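Local coordinates for antigen TpF1 (PDB 2FJC), which is a mini-ferritin of the Dps family that binds ferric iron and probably oxidises iron, and may also play a structural role in the outer membrane, at residues B[34-40]-B[92-98]; B[18-22]-B[65-69]. All blocks are in the same frame, centred on the assembly; numbering follows the deposited sequence.

Contact 1 of 2, residues B[34-40]-B[92-98]. With FE (Fe (III) ion), chain S.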
ATOM      1  N   ASN B  34      -6.105 -13.851 -29.334  1.00 33.80           N
ATOM      2  CA  ASN B  34      -7.148 -14.184 -30.285  1.00 32.20           C
ATOM      3  C   ASN B  34      -8.399 -14.614 -29.515  1.00 32.92           C
ATOM      4  O   ASN B  34      -9.470 -14.057 -29.721  1.00 34.32           O
ATOM      5  CB  ASN B  34      -6.683 -15.315 -31.198  1.00 32.27           C
ATOM      6  CG  ASN B  34      -7.587 -15.502 -32.393  1.00 29.68           C
ATOM      7  OD1 ASN B  34      -8.802 -15.548 -32.261  1.00 28.45           O
ATOM      8  ND2 ASN B  34      -6.995 -15.622 -33.567  1.00 30.06           N
ATOM      9  N   TYR B  35      -8.269 -15.591 -28.622  1.00 32.42           N
ATOM     10  CA  TYR B  35      -9.423 -16.040 -27.850  1.00 33.18           C
ATOM     11  C   TYR B  35      -9.930 -14.924 -26.954  1.00 33.62           C
ATOM     12  O   TYR B  35     -11.133 -14.732 -26.796  1.00 36.10           O
ATOM     13  CB  TYR B  35      -9.066 -17.256 -26.997  1.00 32.27           C
ATOM     14  CG  TYR B  35      -8.546 -18.411 -27.816  1.00 34.85           C
ATOM     15  CD1 TYR B  35      -9.162 -18.767 -29.017  1.00 31.88           C
ATOM     16  CD2 TYR B  35      -7.435 -19.146 -27.398  1.00 34.16           C
ATOM     17  CE1 TYR B  35      -8.689 -19.809 -29.777  1.00 33.23           C
ATOM     18  CE2 TYR B  35      -6.956 -20.204 -28.154  1.00 35.15           C
ATOM     19  CZ  TYR B  35      -7.584 -20.531 -29.347  1.00 35.29           C
ATOM     20  OH  TYR B  35      -7.090 -21.568 -30.113  1.00 34.75           O
ATOM     21  N   HIS B  36      -8.996 -14.193 -26.368  1.00 32.47           N
ATOM     22  CA  HIS B  36      -9.307 -13.086 -25.481  1.00 32.47           C
ATOM     23  C   HIS B  36     -10.257 -12.112 -26.176  1.00 32.94           C
ATOM     24  O   HIS B  36     -11.212 -11.618 -25.573  1.00 32.19           O
ATOM     25  CB  HIS B  36      -7.996 -12.379 -25.092  1.00 31.42           C
ATOM     26  CG  HIS B  36      -8.169 -11.191 -24.192  1.00 32.12           C
ATOM     27  ND1 HIS B  36      -8.667 -11.290 -22.907  1.00 32.76           N
ATOM     28  CD2 HIS B  36      -7.844  -9.887 -24.371  1.00 29.42           C
ATOM     29  CE1 HIS B  36      -8.632 -10.100 -22.332  1.00 30.42           C
ATOM     30  NE2 HIS B  36      -8.138  -9.232 -23.199  1.00 29.81           N
ATOM     31  N   TRP B  37      -9.993 -11.850 -27.451  1.00 32.27           N
ATOM     32  CA  TRP B  37     -10.800 -10.927 -28.229  1.00 33.93           C
ATOM     33  C   TRP B  37     -12.061 -11.492 -28.872  1.00 34.72           C
ATOM     34  O   TRP B  37     -13.088 -10.814 -28.929  1.00 36.81           O
ATOM     35  CB  TRP B  37      -9.971 -10.323 -29.354  1.00 31.01           C
ATOM     36  CG  TRP B  37      -8.793  -9.559 -28.913  1.00 31.61           C
ATOM     37  CD1 TRP B  37      -8.701  -8.747 -27.826  1.00 29.29           C
ATOM     38  CD2 TRP B  37      -7.533  -9.472 -29.591  1.00 30.70           C
ATOM     39  NE1 TRP B  37      -7.463  -8.159 -27.782  1.00 31.62           N
ATOM     40  CE2 TRP B  37      -6.725  -8.584 -28.853  1.00 29.87           C
ATOM     41  CE3 TRP B  37      -7.015 -10.058 -30.751  1.00 29.15           C
ATOM     42  CZ2 TRP B  37      -5.417  -8.262 -29.234  1.00 28.93           C
ATOM     43  CZ3 TRP B  37      -5.717  -9.739 -31.134  1.00 30.76           C
ATOM     44  CH2 TRP B  37      -4.933  -8.847 -30.376  1.00 29.93           C
ATOM     45  N   HIS B  38     -11.993 -12.729 -29.343  1.00 33.46           N
ATOM     46  CA  HIS B  38     -13.110 -13.291 -30.075  1.00 33.16           C
ATOM     47  C   HIS B  38     -14.047 -14.290 -29.439  1.00 33.85           C
ATOM     48  O   HIS B  38     -14.959 -14.771 -30.102  1.00 36.73           O
ATOM     49  CB  HIS B  38     -12.570 -13.840 -31.386  1.00 31.48           C
ATOM     50  CG  HIS B  38     -11.738 -12.850 -32.134  1.00 29.13           C
ATOM     51  ND1 HIS B  38     -10.428 -13.089 -32.486  1.00 29.38           N
ATOM     52  CD2 HIS B  38     -12.023 -11.602 -32.572  1.00 28.64           C
ATOM     53  CE1 HIS B  38      -9.941 -12.030 -33.111  1.00 29.66           C
ATOM     54  NE2 HIS B  38     -10.890 -11.114 -33.177  1.00 28.82           N
ATOM     55  N   ILE B  39     -13.846 -14.624 -28.175  1.00 33.65           N
ATOM     56  CA  ILE B  39     -14.774 -15.546 -27.545  1.00 33.88           C
ATOM     57  C   ILE B  39     -16.076 -14.781 -27.364  1.00 33.94           C
ATOM     58  O   ILE B  39     -16.108 -13.558 -27.451  1.00 32.68           O
ATOM     59  CB  ILE B  39     -14.319 -15.995 -26.143  1.00 34.14           C
ATOM     60  CG1 ILE B  39     -13.957 -14.765 -25.300  1.00 33.33           C
ATOM     61  CG2 ILE B  39     -13.174 -16.985 -26.258  1.00 35.97           C
ATOM     62  CD1 ILE B  39     -13.779 -15.066 -23.822  1.00 31.78           C
ATOM     63  N   TYR B  40     -17.152 -15.515 -27.128  1.00 34.95           N
ATOM     64  CA  TYR B  40     -18.454 -14.922 -26.889  1.00 34.84           C
ATOM     65  C   TYR B  40     -19.225 -15.941 -26.081  1.00 34.80           C
ATOM     66  O   TYR B  40     -18.929 -17.139 -26.117  1.00 34.09           O
ATOM     67  CB  TYR B  40     -19.193 -14.616 -28.191  1.00 36.02           C
ATOM     68  CG  TYR B  40     -19.575 -15.841 -28.982  1.00 37.28           C
ATOM     69  CD1 TYR B  40     -18.702 -16.392 -29.921  1.00 36.93           C
ATOM     70  CD2 TYR B  40     -20.820 -16.444 -28.800  1.00 37.55           C
ATOM     71  CE1 TYR B  40     -19.057 -17.512 -30.665  1.00 36.62           C
ATOM     72  CE2 TYR B  40     -21.184 -17.562 -29.534  1.00 38.86           C
ATOM     73  CZ  TYR B  40     -20.296 -18.091 -30.466  1.00 39.19           C
ATOM     74  OH  TYR B  40     -20.651 -19.202 -31.192  1.00 39.70           O
ATOM     75  N   GLU B  92      -4.231 -19.678 -34.318  1.00 42.87           N
ATOM     76  CA  GLU B  92      -5.677 -19.711 -34.443  1.00 44.05           C
ATOM     77  C   GLU B  92      -6.044 -18.840 -35.635  1.00 45.99           C
ATOM     78  O   GLU B  92      -5.802 -17.636 -35.632  1.00 44.87           O
ATOM     79  CB  GLU B  92      -6.340 -19.168 -33.178  1.00 42.98           C
ATOM     80  CG  GLU B  92      -7.842 -19.255 -33.212  1.00 43.61           C
ATOM     81  CD  GLU B  92      -8.329 -20.675 -33.445  1.00 45.32           C
ATOM     82  OE1 GLU B  92      -8.260 -21.496 -32.505  1.00 43.38           O
ATOM     83  OE2 GLU B  92      -8.769 -20.973 -34.578  1.00 46.06           O
ATOM     84  N   THR B  93      -6.627 -19.456 -36.655  1.00 49.04           N
ATOM     85  CA  THR B  93      -6.998 -18.729 -37.864  1.00 51.04           C
ATOM     86  C   THR B  93      -8.414 -18.200 -37.831  1.00 52.15           C
ATOM     87  O   THR B  93      -8.730 -17.236 -38.522  1.00 52.85           O
ATOM     88  CB  THR B  93      -6.861 -19.611 -39.114  1.00 50.22           C
ATOM     89  OG1 THR B  93      -7.707 -20.758 -38.973  1.00 49.82           O
ATOM     90  CG2 THR B  93      -5.413 -20.059 -39.304  1.00 49.41           C
ATOM     91  N   GLU B  94      -9.276 -18.822 -37.041  1.00 53.85           N
ATOM     92  CA  GLU B  94     -10.648 -18.354 -36.979  1.00 56.11           C
ATOM     93  C   GLU B  94     -10.874 -17.311 -35.902  1.00 57.52           C
ATOM     94  O   GLU B  94     -10.153 -17.250 -34.904  1.00 57.34           O
ATOM     95  CB  GLU B  94     -11.615 -19.521 -36.780  1.00 56.87           C
ATOM     96  CG  GLU B  94     -11.477 -20.279 -35.485  1.00 57.70           C
ATOM     97  CD  GLU B  94     -12.354 -21.524 -35.461  1.00 59.16           C
ATOM     98  OE1 GLU B  94     -12.154 -22.406 -36.327  1.00 58.07           O
ATOM     99  OE2 GLU B  94     -13.242 -21.617 -34.582  1.00 59.19           O
ATOM    100  N   LYS B  95     -11.863 -16.460 -36.154  1.00 58.51           N
ATOM    101  CA  LYS B  95     -12.268 -15.409 -35.228  1.00 58.70           C
ATOM    102  C   LYS B  95     -13.656 -15.851 -34.805  1.00 58.92           C
ATOM    103  O   LYS B  95     -14.234 -16.754 -35.429  1.00 61.43           O
ATOM    104  CB  LYS B  95     -12.363 -14.054 -35.935  1.00 57.91           C
ATOM    105  CG  LYS B  95     -11.074 -13.258 -36.011  1.00 56.59           C
ATOM    106  CD  LYS B  95     -10.034 -13.935 -36.865  1.00 55.78           C
ATOM    107  CE  LYS B  95      -8.863 -13.011 -37.107  1.00 54.09           C
ATOM    108  NZ  LYS B  95      -7.880 -13.626 -38.037  1.00 55.28           N
ATOM    109  N   GLU B  96     -14.207 -15.219 -33.778  1.00 56.37           N
ATOM    110  CA  GLU B  96     -15.525 -15.606 -33.298  1.00 54.64           C
ATOM    111  C   GLU B  96     -15.466 -17.083 -32.924  1.00 51.74           C
ATOM    112  O   GLU B  96     -15.565 -17.959 -33.775  1.00 50.90           O
ATOM    113  CB  GLU B  96     -16.575 -15.388 -34.383  1.00 56.21           C
ATOM    114  CG  GLU B  96     -17.966 -15.799 -33.964  1.00 59.50           C
ATOM    115  CD  GLU B  96     -19.008 -15.435 -34.999  1.00 63.31           C
ATOM    116  OE1 GLU B  96     -19.152 -14.224 -35.293  1.00 61.96           O
ATOM    117  OE2 GLU B  96     -19.681 -16.360 -35.514  1.00 66.44           O
ATOM    118  N   ILE B  97     -15.299 -17.356 -31.641  1.00 49.19           N
ATOM    119  CA  ILE B  97     -15.209 -18.723 -31.183  1.00 45.97           C
ATOM    120  C   ILE B  97     -15.930 -18.917 -29.860  1.00 44.25           C
ATOM    121  O   ILE B  97     -16.009 -18.013 -29.029  1.00 44.07           O
ATOM    122  CB  ILE B  97     -13.731 -19.139 -31.032  1.00 46.18           C
ATOM    123  CG1 ILE B  97     -13.639 -20.585 -30.538  1.00 47.18           C
ATOM    124  CG2 ILE B  97     -13.023 -18.192 -30.077  1.00 45.32           C
ATOM    125  CD1 ILE B  97     -12.221 -21.133 -30.493  1.00 45.86           C
ATOM    126  N   THR B  98     -16.462 -20.114 -29.692  1.00 42.13           N
ATOM    127  CA  THR B  98     -17.177 -20.511 -28.498  1.00 40.87           C
ATOM    128  C   THR B  98     -16.233 -20.516 -27.292  1.00 40.44           C
ATOM    129  O   THR B  98     -15.038 -20.752 -27.441  1.00 40.51           O
ATOM    130  CB  THR B  98     -17.752 -21.920 -28.744  1.00 39.60           C
ATOM    131  OG1 THR B  98     -19.141 -21.812 -29.076  1.00 40.47           O
ATOM    132  CG2 THR B  98     -17.561 -22.805 -27.562  1.00 38.51           C
TER
HETATM  133 FE    FE S 603      -7.738  -6.849 -23.660  1.00 53.85          FE

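Contact 2 of 2, residues B[18-22]-B[65-69]. With FE (Fe (III) ion), chain R.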
ATOM      1  N   LEU B  18      15.017 -24.884 -25.256  1.00 37.09           N
ATOM      2  CA  LEU B  18      14.679 -23.529 -24.828  1.00 35.64           C
ATOM      3  C   LEU B  18      14.250 -22.655 -26.011  1.00 35.55           C
ATOM      4  O   LEU B  18      13.259 -21.935 -25.926  1.00 35.42           O
ATOM      5  CB  LEU B  18      15.870 -22.908 -24.100  1.00 31.60           C
ATOM      6  CG  LEU B  18      15.856 -22.989 -22.571  1.00 31.35           C
ATOM      7  CD1 LEU B  18      15.229 -24.283 -22.076  1.00 31.45           C
ATOM      8  CD2 LEU B  18      17.269 -22.837 -22.068  1.00 28.24           C
ATOM      9  N   ARG B  19      14.990 -22.730 -27.111  1.00 35.80           N
ATOM     10  CA  ARG B  19      14.670 -21.959 -28.307  1.00 37.33           C
ATOM     11  C   ARG B  19      13.270 -22.286 -28.774  1.00 36.96           C
ATOM     12  O   ARG B  19      12.521 -21.405 -29.184  1.00 37.47           O
ATOM     13  CB  ARG B  19      15.664 -22.257 -29.438  1.00 39.08           C
ATOM     14  CG  ARG B  19      16.921 -21.396 -29.382  1.00 45.22           C
ATOM     15  CD  ARG B  19      18.012 -21.898 -30.313  1.00 47.48           C
ATOM     16  NE  ARG B  19      17.567 -22.032 -31.701  1.00 52.55           N
ATOM     17  CZ  ARG B  19      17.357 -21.014 -32.537  1.00 54.37           C
ATOM     18  NH1 ARG B  19      17.544 -19.761 -32.133  1.00 55.10           N
ATOM     19  NH2 ARG B  19      16.981 -21.252 -33.791  1.00 56.26           N
ATOM     20  N   GLN B  20      12.906 -23.558 -28.714  1.00 37.21           N
ATOM     21  CA  GLN B  20      11.582 -23.947 -29.134  1.00 37.52           C
ATOM     22  C   GLN B  20      10.531 -23.431 -28.152  1.00 36.41           C
ATOM     23  O   GLN B  20       9.454 -23.003 -28.560  1.00 35.21           O
ATOM     24  CB  GLN B  20      11.455 -25.459 -29.264  1.00 40.13           C
ATOM     25  CG  GLN B  20      10.049 -25.837 -29.673  1.00 46.42           C
ATOM     26  CD  GLN B  20       9.890 -27.295 -29.987  1.00 51.83           C
ATOM     27  OE1 GLN B  20      10.046 -28.154 -29.108  1.00 53.58           O
ATOM     28  NE2 GLN B  20       9.569 -27.595 -31.250  1.00 52.63           N
ATOM     29  N   HIS B  21      10.839 -23.476 -26.861  1.00 35.03           N
ATOM     30  CA  HIS B  21       9.894 -22.986 -25.862  1.00 34.58           C
ATOM     31  C   HIS B  21       9.569 -21.519 -26.108  1.00 33.62           C
ATOM     32  O   HIS B  21       8.410 -21.115 -26.051  1.00 33.53           O
ATOM     33  CB  HIS B  21      10.458 -23.143 -24.452  1.00 34.14           C
ATOM     34  CG  HIS B  21      10.728 -24.560 -24.068  1.00 32.89           C
ATOM     35  ND1 HIS B  21      10.013 -25.612 -24.590  1.00 32.17           N
ATOM     36  CD2 HIS B  21      11.591 -25.094 -23.175  1.00 32.81           C
ATOM     37  CE1 HIS B  21      10.420 -26.737 -24.031  1.00 33.11           C
ATOM     38  NE2 HIS B  21      11.374 -26.451 -23.168  1.00 32.56           N
ATOM     39  N   VAL B  22      10.599 -20.725 -26.381  1.00 31.41           N
ATOM     40  CA  VAL B  22      10.407 -19.309 -26.642  1.00 30.63           C
ATOM     41  C   VAL B  22       9.461 -19.135 -27.824  1.00 30.98           C
ATOM     42  O   VAL B  22       8.521 -18.341 -27.774  1.00 31.98           O
ATOM     43  CB  VAL B  22      11.747 -18.615 -26.952  1.00 28.04           C
ATOM     44  CG1 VAL B  22      11.501 -17.200 -27.421  1.00 25.36           C
ATOM     45  CG2 VAL B  22      12.619 -18.618 -25.709  1.00 25.61           C
ATOM     46  N   ILE B  65      12.578 -17.712 -19.876  1.00 36.07           N
ATOM     47  CA  ILE B  65      13.229 -18.770 -20.637  1.00 34.19           C
ATOM     48  C   ILE B  65      14.202 -18.178 -21.666  1.00 33.74           C
ATOM     49  O   ILE B  65      15.312 -18.687 -21.858  1.00 31.33           O
ATOM     50  CB  ILE B  65      12.188 -19.673 -21.342  1.00 33.75           C
ATOM     51  CG1 ILE B  65      11.561 -20.608 -20.318  1.00 32.24           C
ATOM     52  CG2 ILE B  65      12.852 -20.514 -22.448  1.00 33.90           C
ATOM     53  CD1 ILE B  65      10.541 -21.523 -20.901  1.00 32.78           C
ATOM     54  N   ALA B  66      13.789 -17.105 -22.326  1.00 33.50           N
ATOM     55  CA  ALA B  66      14.650 -16.461 -23.305  1.00 34.86           C
ATOM     56  C   ALA B  66      15.928 -15.977 -22.623  1.00 35.45           C
ATOM     57  O   ALA B  66      17.025 -16.080 -23.172  1.00 35.73           O
ATOM     58  CB  ALA B  66      13.936 -15.289 -23.938  1.00 33.41           C
ATOM     59  N   GLU B  67      15.779 -15.444 -21.419  1.00 36.20           N
ATOM     60  CA  GLU B  67      16.923 -14.945 -20.680  1.00 37.25           C
ATOM     61  C   GLU B  67      17.827 -16.062 -20.198  1.00 36.93           C
ATOM     62  O   GLU B  67      19.035 -15.873 -20.072  1.00 36.50           O
ATOM     63  CB  GLU B  67      16.466 -14.111 -19.494  1.00 37.78           C
ATOM     64  CG  GLU B  67      16.789 -12.645 -19.662  1.00 42.97           C
ATOM     65  CD  GLU B  67      15.593 -11.755 -19.407  1.00 43.82           C
ATOM     66  OE1 GLU B  67      14.939 -11.921 -18.353  1.00 45.71           O
ATOM     67  OE2 GLU B  67      15.315 -10.889 -20.261  1.00 44.08           O
ATOM     68  N   ARG B  68      17.243 -17.222 -19.913  1.00 34.95           N
ATOM     69  CA  ARG B  68      18.042 -18.345 -19.467  1.00 34.88           C
ATOM     70  C   ARG B  68      18.905 -18.772 -20.646  1.00 35.39           C
ATOM     71  O   ARG B  68      20.079 -19.109 -20.498  1.00 34.63           O
ATOM     72  CB  ARG B  68      17.146 -19.500 -19.020  1.00 35.28           C
ATOM     73  CG  ARG B  68      17.919 -20.731 -18.561  1.00 33.63           C
ATOM     74  CD  ARG B  68      19.009 -20.348 -17.577  1.00 34.55           C
ATOM     75  NE  ARG B  68      19.803 -21.499 -17.154  1.00 34.80           N
ATOM     76  CZ  ARG B  68      20.973 -21.398 -16.533  1.00 34.89           C
ATOM     77  NH1 ARG B  68      21.478 -20.197 -16.269  1.00 30.80           N
ATOM     78  NH2 ARG B  68      21.643 -22.488 -16.190  1.00 34.19           N
ATOM     79  N   LEU B  69      18.300 -18.738 -21.823  1.00 35.48           N
ATOM     80  CA  LEU B  69      18.978 -19.089 -23.051  1.00 35.83           C
ATOM     81  C   LEU B  69      20.176 -18.151 -23.235  1.00 35.70           C
ATOM     82  O   LEU B  69      21.271 -18.577 -23.607  1.00 34.66           O
ATOM     83  CB  LEU B  69      17.997 -18.945 -24.205  1.00 35.33           C
ATOM     84  CG  LEU B  69      18.301 -19.547 -25.564  1.00 36.87           C
ATOM     85  CD1 LEU B  69      18.694 -21.002 -25.431  1.00 36.86           C
ATOM     86  CD2 LEU B  69      17.045 -19.413 -26.417  1.00 38.28           C
TER
HETATM   87 FE    FE R 602      13.558  -9.357 -19.520  1.00 52.84          FE

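Contact 1 of 2, residues B[34-40]-B[92-98]
The His-38 imidazole is covered on both faces: Lys-95 CG lies over one, 3.5 Å from the ring centroid as a CH-pi contact and shifted toward the rim, while Trp-37 CB sits over the centre of the other. At its edge is the Asn-34 amide, and His-38 ND1 gives a nearly straight bond (170°) to Asn-34 OD1 at 3.0 Å. The donor stands above the amide carbonyl plane. This bond, within one helix, positions the ring under Lys-95 CG. On the Tyr-35 ring the edge is taken by Glu-92 OE1, which accepts the hydroxyl bond from OH at 2.7 Å through its anti lone pair. With Glu-92 CG anti to the backbone N (chi1 -176°) and a bend at chi2, the carboxylate folds over to that hydroxyl, its plane 58° from the ring. Arg-105 forms a salt bridge to the same oxygen. Ile-97 CD1 packs on Tyr-35 CE1 at 3.8 Å, and Ile-97 N ties the loop to the helix end by a bond of 3.0 Å to His-38 O. At the Tyr-40 ring, Ile-97 N lies at the edge, in plane, but Ile-97 O is nearer, 3.3 Å from Tyr-40 CD1. His-36, on the same helix, faces elsewhere and binds iron through NE2 at 2.5 Å, with Asp-63 and Glu-67 of the second subunit, as in the intersubunit iron site of Dps proteins. The contact thus joins the end of helix 8-38 to the loop entering helix 99-127, whose Arg-105 and Val-106 back Tyr-35, while Phe-44, Val-47 and Leu-51 of helix 44-71 meet Ile-39.

Contact 2 of 2, residues B[18-22]-B[65-69]
The carbonyl oxygen of Leu-18 is approached from two segments: within its own helix it accepts Val-22 N at 3.0 Å, and from helix 44-71 the methyl Ile-65 CG2 comes against it at 3.8 Å. That methyl is shared, since it also meets Leu-18 CG and Val-22 CG2. Ile-65 holds CG1 beside its backbone N (chi1 -76°), which leaves CG2 for Leu-18 and Val-22 and sends CD1 to His-21 CB, 3.9 Å away. Leu-18 and Leu-69 run past one another head to tail, Leu-69 CD1 touching Leu-18 CB at 3.7 Å. The other methyl of Leu-69, CD2, lies on Arg-19 CG at 3.6 Å, so its two methyls reach successive residues, CD1 Leu-18 and CD2 Arg-19. Val-22 CG2 closes the other end of the row against Ala-66, 4.0 Å from CB; this small residue lets the valine come up to the backbone at Ala-66 CA. The contact between the segments is made by van der Waals packing, mostly of aliphatic groups, and the polar ends bond elsewhere: His-21 NE2 to Thr-120, Arg-68 NE to Thr-132, with Arg-68 also salt-bridged to Asp-129. On a different side of its helix, Glu-67 OE2 binds iron at 2.4 Å, with Asp-63 and with His-36 of the second subunit. The axes of 18-22 and 65-69 pass 9.2 Å apart, at a signed crossing angle of -150°, an antiparallel pair within the ferritin four-helix bundle. Thr-120 and Phe-117 of helix 99-127 and Ile-139 of helix 130-154 complete the core around Leu-18 and Ile-65, while Tyr-83 of the short helix 80-86 lies on Val-22.

How the contacts relate
Along the chain the segments alternate, 18-22, 34-40, 65-69, 92-98, so the two contacts interleave. Both draw on helix 8-38, contact 2 on its body and contact 1 on its end, and they lie on opposite sides of the chain's centre, about 27 Å apart between centres and about 14 Å between nearest atoms. Contact 2 is in the core of the bundle, contact 1 near one end. Each carries a ligand for a different iron. One chain gives His-36 to one site and Glu-67 to the other, and the second subunit completes both across the same interface, consistent with a Dps dimer.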